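Local structure of protein-glutamine gamma-glutamyltransferase (Pseudomonas aeruginosa PAO1, 6G49) at residues F242-L254 / Q283-P295. The protein shows transglutaminase activity in vitro through its periplasmic domain, from which this chain is taken, and is critical for the viability of the bacterium, perhaps through a cell-wall function. Residues are numbered along the deposited sequence; the frame is centred on the assembly and turned at random. Where two conformers were deposited one is given.
Sequences FCAHYAGAMAFVL and QFDAHAWVEYWQP
Cys243, in the first turn of helix 243-256, faces His287 and Ala288 on strand 286-294, and from there the helix runs nearly parallel to the strand, with 14° between the directions of its 243-254 part and the strand and 6.9 Å between these axes at closest approach. The tight part is the middle. Ala247 sets its CB 3.6 Å from Trp289 O, and Val290 pushes CG2 against the helix backbone, 3.3 Å from Ala247 O, while its other methyl, CG1, stands anti to the backbone N (chi1 175°) and meets Leu254. The small side chains of Ala247 and Ala288 are consistent with so close an approach. Toward the helix C-terminal end the packing is looser: the backbones diverge to 7.9 Å between Leu254 CA and Tyr292 CA, and Leu254 CD1 reaches Tyr292 CB, 4.0 Å away. Even this side is buried, with helix 201-214 touching Met250, Leu254 and Tyr292.

No hydrogen bond joins the two segments; the catalytic groups approach each other at the N-terminal end of the helix. Cys243 SG, placed between its backbone N and carbonyl carbon (chi1 51°), lies 3.4 Å from Ala288 N and 3.9 Å from His287 ND1, obliquely to the imidazole ring. The other ring nitrogen, His287 NE2, hydrogen-bonds Asp303 OD2. By similarity these three residues are the catalytic triad, with Cys243 the nucleophile, in the helix-on-sheet core of the transglutaminase-like superfamily; the proximity of Cys243 and His287 and the Asp303 bond are consistent with thiol acyl transfer in which aspartate orients histidine.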
loop_
_atom_site.group_PDB
_atom_site.type_symbol
_atom_site.label_atom_id
_atom_site.label_comp_id
_atom_site.label_asym_id
_atom_site.label_seq_id
_atom_site.Cartn_x
_atom_site.Cartn_y
_atom_site.Cartn_z
ATOM N N PHE A 242 -12.113 -2.789 -6.230
ATOM C CA PHE A 242 -10.791 -3.260 -6.415
ATOM C C PHE A 242 -9.935 -2.759 -5.235
ATOM O O PHE A 242 -10.472 -2.306 -4.238
ATOM C CB PHE A 242 -10.281 -2.872 -7.806
ATOM C CG PHE A 242 -9.084 -3.627 -8.301
ATOM C CD1 PHE A 242 -9.148 -5.017 -8.480
ATOM C CD2 PHE A 242 -7.881 -3.004 -8.628
ATOM C CE1 PHE A 242 -8.055 -5.705 -8.969
ATOM C CE2 PHE A 242 -6.790 -3.716 -9.105
ATOM C CZ PHE A 242 -6.872 -5.088 -9.237
ATOM N N CYS A 243 -8.619 -2.928 -5.312
ATOM C CA CYS A 243 -7.801 -2.780 -4.071
ATOM C C CYS A 243 -7.935 -1.373 -3.489
ATOM O O CYS A 243 -7.899 -1.272 -2.269
ATOM C CB CYS A 243 -6.338 -3.104 -4.292
ATOM S SG CYS A 243 -5.619 -2.222 -5.689
ATOM N N ALA A 244 -8.086 -0.334 -4.302
ATOM C CA ALA A 244 -8.156 1.048 -3.733
ATOM C C ALA A 244 -9.446 1.263 -2.923
ATOM O O ALA A 244 -9.441 1.989 -1.936
ATOM C CB ALA A 244 -8.100 2.083 -4.784
ATOM N N HIS A 245 -10.560 0.628 -3.317
ATOM C CA HIS A 245 -11.775 0.652 -2.508
ATOM C C HIS A 245 -11.489 0.099 -1.120
ATOM O O HIS A 245 -11.880 0.696 -0.071
ATOM C CB HIS A 245 -12.938 -0.155 -3.146
ATOM C CG HIS A 245 -13.407 0.388 -4.435
ATOM N ND1 HIS A 245 -12.729 0.195 -5.610
ATOM C CD2 HIS A 245 -14.502 1.119 -4.711
ATOM C CE1 HIS A 245 -13.396 0.797 -6.578
ATOM N NE2 HIS A 245 -14.501 1.354 -6.061
ATOM N N TYR A 246 -10.859 -1.078 -1.013
ATOM C CA TYR A 246 -10.666 -1.751 0.228
ATOM C C TYR A 246 -9.643 -0.995 1.093
ATOM O O TYR A 246 -9.850 -0.771 2.253
ATOM C CB TYR A 246 -10.175 -3.198 0.029
ATOM C CG TYR A 246 -11.278 -4.086 -0.507
ATOM C CD1 TYR A 246 -11.510 -4.212 -1.865
ATOM C CD2 TYR A 246 -12.110 -4.744 0.368
ATOM C CE1 TYR A 246 -12.590 -4.920 -2.355
ATOM C CE2 TYR A 246 -13.172 -5.483 -0.116
ATOM C CZ TYR A 246 -13.408 -5.587 -1.458
ATOM O OH TYR A 246 -14.486 -6.348 -1.878
ATOM N N ALA A 247 -8.522 -0.617 0.470
ATOM C CA ALA A 247 -7.450 0.061 1.214
ATOM C C ALA A 247 -7.937 1.432 1.725
ATOM O O ALA A 247 -7.694 1.767 2.876
ATOM C CB ALA A 247 -6.208 0.228 0.372
ATOM N N GLY A 248 -8.559 2.198 0.841
ATOM C CA GLY A 248 -9.062 3.545 1.178
ATOM C C GLY A 248 -10.128 3.471 2.216
ATOM O O GLY A 248 -10.101 4.211 3.227
ATOM N N ALA A 249 -11.053 2.506 2.093
ATOM C CA ALA A 249 -12.113 2.418 3.102
ATOM C C ALA A 249 -11.580 1.977 4.446
ATOM O O ALA A 249 -11.971 2.523 5.514
ATOM C CB ALA A 249 -13.231 1.494 2.683
ATOM N N MET A 250 -10.639 1.036 4.476
ATOM C CA MET A 250 -10.070 0.601 5.723
ATOM C C MET A 250 -9.293 1.753 6.368
ATOM O O MET A 250 -9.412 1.958 7.598
ATOM C CB MET A 250 -9.117 -0.576 5.574
ATOM C CG MET A 250 -8.647 -1.136 6.862
ATOM S SD MET A 250 -7.586 -2.605 6.637
ATOM C CE MET A 250 -7.270 -3.090 8.326
ATOM N N ALA A 251 -8.483 2.470 5.579
ATOM C CA ALA A 251 -7.727 3.584 6.148
ATOM C C ALA A 251 -8.686 4.653 6.705
ATOM O O ALA A 251 -8.425 5.215 7.790
ATOM C CB ALA A 251 -6.775 4.163 5.141
ATOM N N PHE A 252 -9.760 4.943 5.986
ATOM C CA PHE A 252 -10.797 5.898 6.439
ATOM C C PHE A 252 -11.320 5.501 7.811
ATOM O O PHE A 252 -11.338 6.339 8.741
ATOM C CB PHE A 252 -11.929 5.997 5.435
ATOM C CG PHE A 252 -12.981 6.995 5.820
ATOM C CD1 PHE A 252 -13.907 6.701 6.804
ATOM C CD2 PHE A 252 -13.011 8.213 5.192
ATOM C CE1 PHE A 252 -14.849 7.651 7.180
ATOM C CE2 PHE A 252 -13.963 9.178 5.558
ATOM C CZ PHE A 252 -14.890 8.872 6.534
ATOM N N VAL A 253 -11.764 4.249 7.945
ATOM C CA VAL A 253 -12.400 3.799 9.182
ATOM C C VAL A 253 -11.394 3.832 10.319
ATOM O O VAL A 253 -11.715 4.276 11.428
ATOM C CB VAL A 253 -13.060 2.417 9.032
ATOM C CG1 VAL A 253 -13.592 1.898 10.366
ATOM C CG2 VAL A 253 -14.167 2.506 8.035
ATOM N N LEU A 254 -10.128 3.437 10.064
ATOM C CA LEU A 254 -9.094 3.482 11.123
ATOM C C LEU A 254 -8.870 4.922 11.590
ATOM O O LEU A 254 -8.832 5.171 12.828
ATOM C CB LEU A 254 -7.794 2.834 10.642
ATOM C CG LEU A 254 -7.823 1.327 10.404
ATOM C CD1 LEU A 254 -6.490 0.872 9.870
ATOM C CD2 LEU A 254 -8.205 0.527 11.638
ATOM N N GLN A 283 1.917 -3.930 -15.001
ATOM C CA GLN A 283 1.014 -2.921 -14.442
ATOM C C GLN A 283 -0.185 -3.609 -13.814
ATOM O O GLN A 283 -0.769 -3.061 -12.818
ATOM C CB GLN A 283 0.613 -1.870 -15.490
ATOM C CG GLN A 283 1.734 -0.990 -15.967
ATOM C CD GLN A 283 2.494 -0.244 -14.897
ATOM O OE1 GLN A 283 1.972 -0.099 -13.774
ATOM N NE2 GLN A 283 3.646 0.305 -15.269
ATOM N N PHE A 284 -0.633 -4.783 -14.286
ATOM C CA PHE A 284 -1.773 -5.449 -13.706
ATOM C C PHE A 284 -1.529 -5.900 -12.265
ATOM O O PHE A 284 -2.520 -6.285 -11.581
ATOM C CB PHE A 284 -2.308 -6.594 -14.584
ATOM C CG PHE A 284 -1.343 -7.708 -14.937
ATOM C CD1 PHE A 284 -0.790 -8.552 -14.001
ATOM C CD2 PHE A 284 -0.945 -7.878 -16.262
ATOM C CE1 PHE A 284 0.078 -9.567 -14.369
ATOM C CE2 PHE A 284 -0.059 -8.894 -16.623
ATOM C CZ PHE A 284 0.457 -9.720 -15.674
ATOM N N ASP A 285 -0.272 -5.929 -11.836
ATOM C CA ASP A 285 0.083 -6.262 -10.460
ATOM C C ASP A 285 -0.020 -5.033 -9.538
ATOM O O ASP A 285 0.303 -5.159 -8.325
ATOM C CB ASP A 285 1.479 -6.832 -10.392
ATOM C CG ASP A 285 1.619 -8.192 -11.069
ATOM O OD1 ASP A 285 0.681 -8.982 -10.933
ATOM O OD2 ASP A 285 2.598 -8.378 -11.822
ATOM N N ALA A 286 -0.445 -3.881 -10.039
ATOM C CA ALA A 286 -0.582 -2.649 -9.211
ATOM C C ALA A 286 -1.551 -2.950 -8.071
ATOM O O ALA A 286 -2.573 -3.652 -8.226
ATOM C CB ALA A 286 -1.029 -1.479 -10.011
ATOM N N HIS A 287 -1.194 -2.464 -6.881
ATOM C CA HIS A 287 -1.923 -2.832 -5.674
ATOM C C HIS A 287 -1.839 -1.688 -4.665
ATOM O O HIS A 287 -0.947 -0.887 -4.704
ATOM C CB HIS A 287 -1.342 -4.129 -5.126
ATOM C CG HIS A 287 -2.198 -4.848 -4.156
ATOM N ND1 HIS A 287 -3.478 -5.197 -4.503
ATOM C CD2 HIS A 287 -1.969 -5.272 -2.898
ATOM C CE1 HIS A 287 -4.014 -5.849 -3.460
ATOM N NE2 HIS A 287 -3.119 -5.893 -2.442
ATOM N N ALA A 288 -2.809 -1.694 -3.768
ATOM C CA ALA A 288 -2.916 -0.738 -2.674
ATOM C C ALA A 288 -3.305 -1.472 -1.413
ATOM O O ALA A 288 -4.155 -2.385 -1.442
ATOM C CB ALA A 288 -3.917 0.335 -2.991
ATOM N N TRP A 289 -2.653 -1.126 -0.297
ATOM C CA TRP A 289 -2.887 -1.713 0.967
ATOM C C TRP A 289 -2.807 -0.616 2.055
ATOM O O TRP A 289 -2.859 0.584 1.724
ATOM C CB TRP A 289 -1.997 -2.926 1.222
ATOM C CG TRP A 289 -0.518 -2.667 1.191
ATOM C CD1 TRP A 289 0.329 -2.563 2.256
ATOM C CD2 TRP A 289 0.324 -2.637 0.017
ATOM N NE1 TRP A 289 1.621 -2.373 1.836
ATOM C CE2 TRP A 289 1.654 -2.432 0.473
ATOM C CE3 TRP A 289 0.102 -2.679 -1.367
ATOM C CZ2 TRP A 289 2.748 -2.344 -0.399
ATOM C CZ3 TRP A 289 1.189 -2.616 -2.210
ATOM C CH2 TRP A 289 2.484 -2.417 -1.730
ATOM N N VAL A 290 -2.704 -1.046 3.302
ATOM C CA VAL A 290 -2.812 -0.115 4.460
ATOM C C VAL A 290 -1.614 -0.344 5.382
ATOM O O VAL A 290 -1.111 -1.444 5.552
ATOM C CB VAL A 290 -4.146 -0.315 5.197
ATOM C CG1 VAL A 290 -4.242 0.553 6.466
ATOM C CG2 VAL A 290 -5.302 -0.031 4.265
ATOM N N GLU A 291 -1.212 0.725 6.067
ATOM C CA GLU A 291 -0.416 0.576 7.313
ATOM C C GLU A 291 -1.001 1.508 8.361
ATOM O O GLU A 291 -1.514 2.618 8.053
ATOM C CB GLU A 291 1.085 0.760 7.089
ATOM C CG GLU A 291 1.487 2.113 6.578
ATOM C CD GLU A 291 2.959 2.213 6.197
ATOM O OE1 GLU A 291 3.399 3.298 5.806
ATOM O OE2 GLU A 291 3.651 1.188 6.265
ATOM N N TYR A 292 -0.902 1.055 9.603
ATOM C CA TYR A 292 -1.408 1.803 10.730
ATOM C C TYR A 292 -0.332 1.814 11.822
ATOM O O TYR A 292 0.524 0.923 11.927
ATOM C CB TYR A 292 -2.737 1.235 11.230
ATOM C CG TYR A 292 -2.658 -0.122 11.893
ATOM C CD1 TYR A 292 -2.518 -1.299 11.152
ATOM C CD2 TYR A 292 -2.591 -0.215 13.265
ATOM C CE1 TYR A 292 -2.343 -2.522 11.802
ATOM C CE2 TYR A 292 -2.444 -1.441 13.907
ATOM C CZ TYR A 292 -2.318 -2.582 13.177
ATOM O OH TYR A 292 -2.195 -3.728 13.908
ATOM N N TRP A 293 -0.484 2.780 12.723
ATOM C CA TRP A 293 0.508 3.020 13.745
ATOM C C TRP A 293 -0.086 2.768 15.120
ATOM O O TRP A 293 -1.226 3.130 15.411
ATOM C CB TRP A 293 1.010 4.470 13.663
ATOM C CG TRP A 293 2.133 4.744 14.623
ATOM C CD1 TRP A 293 3.474 4.516 14.435
ATOM C CD2 TRP A 293 1.988 5.257 15.963
ATOM N NE1 TRP A 293 4.153 4.817 15.592
ATOM C CE2 TRP A 293 3.270 5.258 16.536
ATOM C CE3 TRP A 293 0.889 5.658 16.721
ATOM C CZ2 TRP A 293 3.506 5.701 17.841
ATOM C CZ3 TRP A 293 1.111 6.064 18.027
ATOM C CH2 TRP A 293 2.410 6.140 18.544
ATOM N N GLN A 294 0.781 2.249 15.970
ATOM C CA GLN A 294 0.451 2.175 17.411
ATOM C C GLN A 294 1.744 2.335 18.192
ATOM O O GLN A 294 2.853 2.111 17.716
ATOM C CB GLN A 294 -0.264 0.860 17.717
ATOM C CG GLN A 294 0.641 -0.354 17.681
ATOM C CD GLN A 294 -0.190 -1.600 17.637
ATOM O OE1 GLN A 294 -0.233 -2.306 16.627
ATOM N NE2 GLN A 294 -0.891 -1.847 18.733
ATOM N N PRO A 295 1.632 2.791 19.452
ATOM C CA PRO A 295 2.804 2.908 20.308
ATOM C C PRO A 295 3.603 1.613 20.409
ATOM O O PRO A 295 3.061 0.544 20.398
ATOM C CB PRO A 295 2.180 3.271 21.674
ATOM C CG PRO A 295 0.902 4.010 21.318
ATOM C CD PRO A 295 0.393 3.295 20.077
#